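Local coordinates for protein porin (Rhodobacter capsulatus, PDB 3POR) that forms trimeric outer-membrane channels that let small hydrophilic solutes up to about 0.6 kDa diffuse passively across the membrane, at the interface of chains A and B. Sequence-based numbering; all coordinates share one arbitrary frame. Chains: chain A/B, Porin.

Two patches of one subunit interface in the porin homotrimer show how a barrel can be joined to its neighbour by different means at different heights. The C-alpha centres of contact 1 and contact 2 lie about 21 Å apart. Chain B brings strand 19-34 to both: its start and the loop before it serve contact 1, while residues further along, with strand 2-14, serve contact 2. Chain A answers with loop residues in contact 1, and with strands 19-34, 40-46 and 60-65 and helix 50-53 with the residue after it in contact 2. Polar tips dominate the first; the second mixes apolar packing with charge.

Contact 1: the interface of chains A and B. Residues chain A 138, 142-143; chain B 15, 18-20.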
# COMPACT_ATOMS: atom_id res chain seq x y z
N LYS A 138 -16.62 21.27 -4.57
CA LYS A 138 -17.24 19.95 -4.57
C LYS A 138 -16.25 19.07 -3.79
O LYS A 138 -15.11 19.54 -3.50
CB LYS A 138 -17.44 19.47 -6.04
CG LYS A 138 -18.34 20.40 -6.85
CD LYS A 138 -19.68 20.44 -6.15
CE LYS A 138 -20.63 21.60 -6.41
NZ LYS A 138 -21.98 21.18 -6.04
N THR A 142 -17.07 13.94 -6.49
CA THR A 142 -18.45 13.79 -6.07
C THR A 142 -18.87 15.23 -5.79
O THR A 142 -18.39 15.92 -4.88
CB THR A 142 -18.58 12.90 -4.80
OG1 THR A 142 -17.80 11.73 -5.03
CG2 THR A 142 -20.03 12.49 -4.50
N SER A 143 -19.69 15.71 -6.70
CA SER A 143 -20.21 17.05 -6.63
C SER A 143 -21.11 17.35 -5.43
O SER A 143 -22.34 17.28 -5.39
CB SER A 143 -20.88 17.24 -7.95
OG SER A 143 -19.89 17.18 -8.97
N ASN B 15 -19.41 15.40 -14.65
CA ASN B 15 -20.13 14.17 -14.32
C ASN B 15 -21.60 14.09 -14.66
O ASN B 15 -22.32 13.12 -14.37
CB ASN B 15 -20.02 13.86 -12.84
CG ASN B 15 -20.38 15.04 -11.96
OD1 ASN B 15 -21.11 15.97 -12.33
ND2 ASN B 15 -19.82 15.02 -10.77
N ASP B 18 -21.78 18.86 -12.64
CA ASP B 18 -20.65 19.69 -12.23
C ASP B 18 -19.34 19.24 -12.75
O ASP B 18 -19.15 18.05 -13.03
CB ASP B 18 -20.44 19.71 -10.78
CG ASP B 18 -21.61 20.32 -10.07
OD1 ASP B 18 -22.26 21.21 -10.63
OD2 ASP B 18 -21.87 19.89 -8.94
N TRP B 19 -18.50 20.25 -12.89
CA TRP B 19 -17.09 20.03 -13.20
C TRP B 19 -16.29 19.71 -11.93
O TRP B 19 -16.61 20.25 -10.88
CB TRP B 19 -16.48 21.25 -13.87
CG TRP B 19 -16.86 21.24 -15.33
CD1 TRP B 19 -17.90 22.02 -15.73
CD2 TRP B 19 -16.27 20.58 -16.40
NE1 TRP B 19 -17.98 21.87 -17.04
CE2 TRP B 19 -17.03 21.04 -17.47
CE3 TRP B 19 -15.25 19.70 -16.69
CZ2 TRP B 19 -16.82 20.68 -18.77
CZ3 TRP B 19 -15.03 19.33 -18.01
CH2 TRP B 19 -15.81 19.81 -19.05
N ASN B 20 -15.28 18.83 -11.90
CA ASN B 20 -14.50 18.64 -10.69
C ASN B 20 -13.12 18.43 -11.20
O ASN B 20 -12.93 17.99 -12.34
CB ASN B 20 -14.79 17.39 -9.97
CG ASN B 20 -16.26 17.20 -9.70
OD1 ASN B 20 -16.90 17.72 -8.76
ND2 ASN B 20 -16.81 16.39 -10.61
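The hydroxyl oxygen OG of A:Ser143 is gripped by two asparagine amides of chain B, one from the loop before strand 19-34 and one from the strand's beginning. This polar patch, where a loop of one subunit meets a strand start of the next, helps to hold neighbouring barrels of the porin homotrimer together. The amide nitrogen ND2 of B:Asn15 donates to OG over 2.8 Å. This bond is nearly straight, 169° at the hydrogen, and the serine oxygen lies almost in the plane of the donating amide. OG in turn gives its own hydrogen to the carbonyl oxygen OD1 of B:Asn20 at 3.0 Å, arriving in the carbonyl plane on a lone pair. The hydroxyl thus accepts from one amide and donates to the other, a relay suited to a group that can do both. A:Ser143 is poorly ordered, however, so the details of this grip should be read with caution.

A second-shell bond helps to set the first amide. The other end of the B:Asn15 amide, OD1, receives the backbone N of B:Asp18 at 3.0 Å, and this tie within chain B would restrain rotation of the amide and keep ND2 directed at the serine.

The carboxylate of B:Asp18, by contrast, reaches across. OD2 forms a salt bridge with the ammonium nitrogen NZ of A:Lys138 at 3.2 Å, although as a hydrogen bond the pair is weak. The two side chains cross at about a right angle. At the base of the lysine, CB lies 3.3 Å from OD1 of B:Asn20. A bend at chi2 (-59°) then turns the outer part of the chain, CD, CE and NZ, and both CE and NZ meet OD2 of B:Asp18. The positive tip would probably help to offset the carboxylate's charge. Just short of that tip, CE of A:Lys138 packs 4.0 Å from the carboxylate carbon CG of B:Asp18.

Contact 2: the interface of chains A and B. Residues chain A 31, 43, 45, 53-54, 61; chain B 7, 24-27.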
# COMPACT_ATOMS: atom_id res chain seq x y z
N MET A 31 8.42 10.61 -10.13
CA MET A 31 8.37 10.21 -11.49
C MET A 31 8.53 11.51 -12.24
O MET A 31 7.98 12.52 -11.78
CB MET A 31 7.05 9.61 -11.74
CG MET A 31 6.81 8.49 -10.79
SD MET A 31 5.40 7.55 -11.37
CE MET A 31 4.05 8.27 -10.49
N ALA A 43 5.06 13.44 -11.02
CA ALA A 43 4.10 12.95 -10.08
C ALA A 43 4.87 12.39 -8.95
O ALA A 43 5.97 11.93 -9.23
CB ALA A 43 3.31 11.83 -10.68
N PHE A 45 4.40 10.25 -4.78
CA PHE A 45 3.61 9.94 -3.62
C PHE A 45 4.45 8.99 -2.75
O PHE A 45 5.46 8.49 -3.31
CB PHE A 45 2.30 9.36 -4.16
CG PHE A 45 2.30 8.07 -4.96
CD1 PHE A 45 2.27 6.84 -4.30
CD2 PHE A 45 2.36 8.14 -6.33
CE1 PHE A 45 2.32 5.63 -4.98
CE2 PHE A 45 2.41 6.95 -7.00
CZ PHE A 45 2.39 5.71 -6.34
N ALA A 53 -3.23 8.00 -3.35
CA ALA A 53 -2.58 8.66 -4.44
C ALA A 53 -3.26 8.25 -5.71
O ALA A 53 -3.36 8.98 -6.66
CB ALA A 53 -1.20 8.26 -4.53
N GLU A 54 -3.83 7.09 -5.78
CA GLU A 54 -4.60 6.61 -6.90
C GLU A 54 -5.95 7.33 -7.01
O GLU A 54 -6.69 7.05 -7.94
CB GLU A 54 -4.82 5.17 -6.68
CG GLU A 54 -5.03 4.37 -7.93
CD GLU A 54 -6.45 4.01 -8.27
OE1 GLU A 54 -7.26 4.03 -7.31
OE2 GLU A 54 -6.71 3.70 -9.46
N VAL A 61 0.40 15.75 -8.84
CA VAL A 61 0.79 15.58 -10.23
C VAL A 61 1.12 17.01 -10.67
O VAL A 61 0.57 17.96 -10.08
CB VAL A 61 -0.38 15.00 -11.02
CG1 VAL A 61 -0.06 14.88 -12.50
CG2 VAL A 61 -0.65 13.64 -10.51
N ASP B 7 2.29 6.13 -14.02
CA ASP B 7 1.50 7.04 -14.85
C ASP B 7 0.86 8.05 -13.92
O ASP B 7 1.03 7.95 -12.68
CB ASP B 7 0.38 6.32 -15.68
CG ASP B 7 -0.54 5.32 -14.99
OD1 ASP B 7 -1.04 5.61 -13.91
OD2 ASP B 7 -0.78 4.24 -15.52
N ARG B 24 -4.60 11.55 -10.49
CA ARG B 24 -4.12 10.35 -9.88
C ARG B 24 -2.73 10.10 -10.32
O ARG B 24 -2.36 10.69 -11.32
CB ARG B 24 -4.88 9.13 -10.29
CG ARG B 24 -4.89 8.72 -11.66
CD ARG B 24 -5.36 7.31 -11.46
NE ARG B 24 -5.23 6.66 -12.74
CZ ARG B 24 -5.97 5.65 -13.14
NH1 ARG B 24 -6.90 5.16 -12.34
NH2 ARG B 24 -5.77 5.13 -14.35
N SER B 25 -2.02 9.28 -9.57
CA SER B 25 -0.77 8.76 -10.02
C SER B 25 -0.73 7.31 -9.56
O SER B 25 -1.32 7.00 -8.52
CB SER B 25 0.36 9.57 -9.44
OG SER B 25 0.25 9.76 -8.06
N ARG B 26 -0.10 6.41 -10.33
CA ARG B 26 0.09 4.98 -10.06
C ARG B 26 1.54 4.58 -10.38
O ARG B 26 2.18 5.38 -11.08
CB ARG B 26 -0.85 4.19 -10.92
CG ARG B 26 -2.31 4.63 -10.77
CD ARG B 26 -3.28 3.63 -11.41
NE ARG B 26 -3.00 3.47 -12.83
CZ ARG B 26 -3.63 2.62 -13.61
NH1 ARG B 26 -4.56 1.85 -13.07
NH2 ARG B 26 -3.38 2.58 -14.92
N VAL B 27 2.03 3.41 -9.95
CA VAL B 27 3.39 2.89 -10.11
C VAL B 27 3.15 1.43 -10.32
O VAL B 27 2.38 0.85 -9.54
CB VAL B 27 4.27 3.04 -8.84
CG1 VAL B 27 5.48 2.12 -8.81
CG2 VAL B 27 4.76 4.49 -8.79
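B:Ser25 sets its CB 3.9 Å from the methyl CB of A:Ala43, and the same atom also meets CD2 of the A:Phe45 ring and the methyl CE of A:Met31. With chi1 at 49°, OG sits between the backbone N and the carbonyl carbon and is directed at CD2 and CE2 on the rim of the ring. The backbone N of the same serine donates to the carbonyl oxygen O of A:Ala53 at 3.2 Å, and so ties strand 19-34 of chain B to the end of helix 50-53. In this patch of the homotrimer interface a strand of one barrel packs on strands and a helix of the next, helping to hold the two together.

Further along the ring, CZ of A:Phe45 packs 3.6 Å from CG2 of B:Val27. The thioether of A:Met31 flanks this apolar cluster, its methyl reaching towards the backbone oxygen of B:Arg26.

On the other side of the strand, NH1 of B:Arg24 forms a salt bridge with OE2 of A:Glu54 at 3.2 Å, the two side chains running side by side. B:Arg26 lies alongside the same glutamate, its CG 3.9 Å from the glutamate CG, but turns NE and NH2 to B:Asp7, side-on: NE donates to OD1 and NH2 to OD2, each in or close to the guanidinium plane. NH2 of B:Arg24 lies 3.4 Å above the plane of the B:Arg26 guanidinium, over its centre. An alanine in place of B:Arg26 would probably leave the B:Asp7 carboxylate without its mate and B:Arg24, though still held by A:Glu54, without the group under its NH2. The remaining nitrogen of B:Arg26, NH1, lies 4.6 Å from OE2 of A:Glu54.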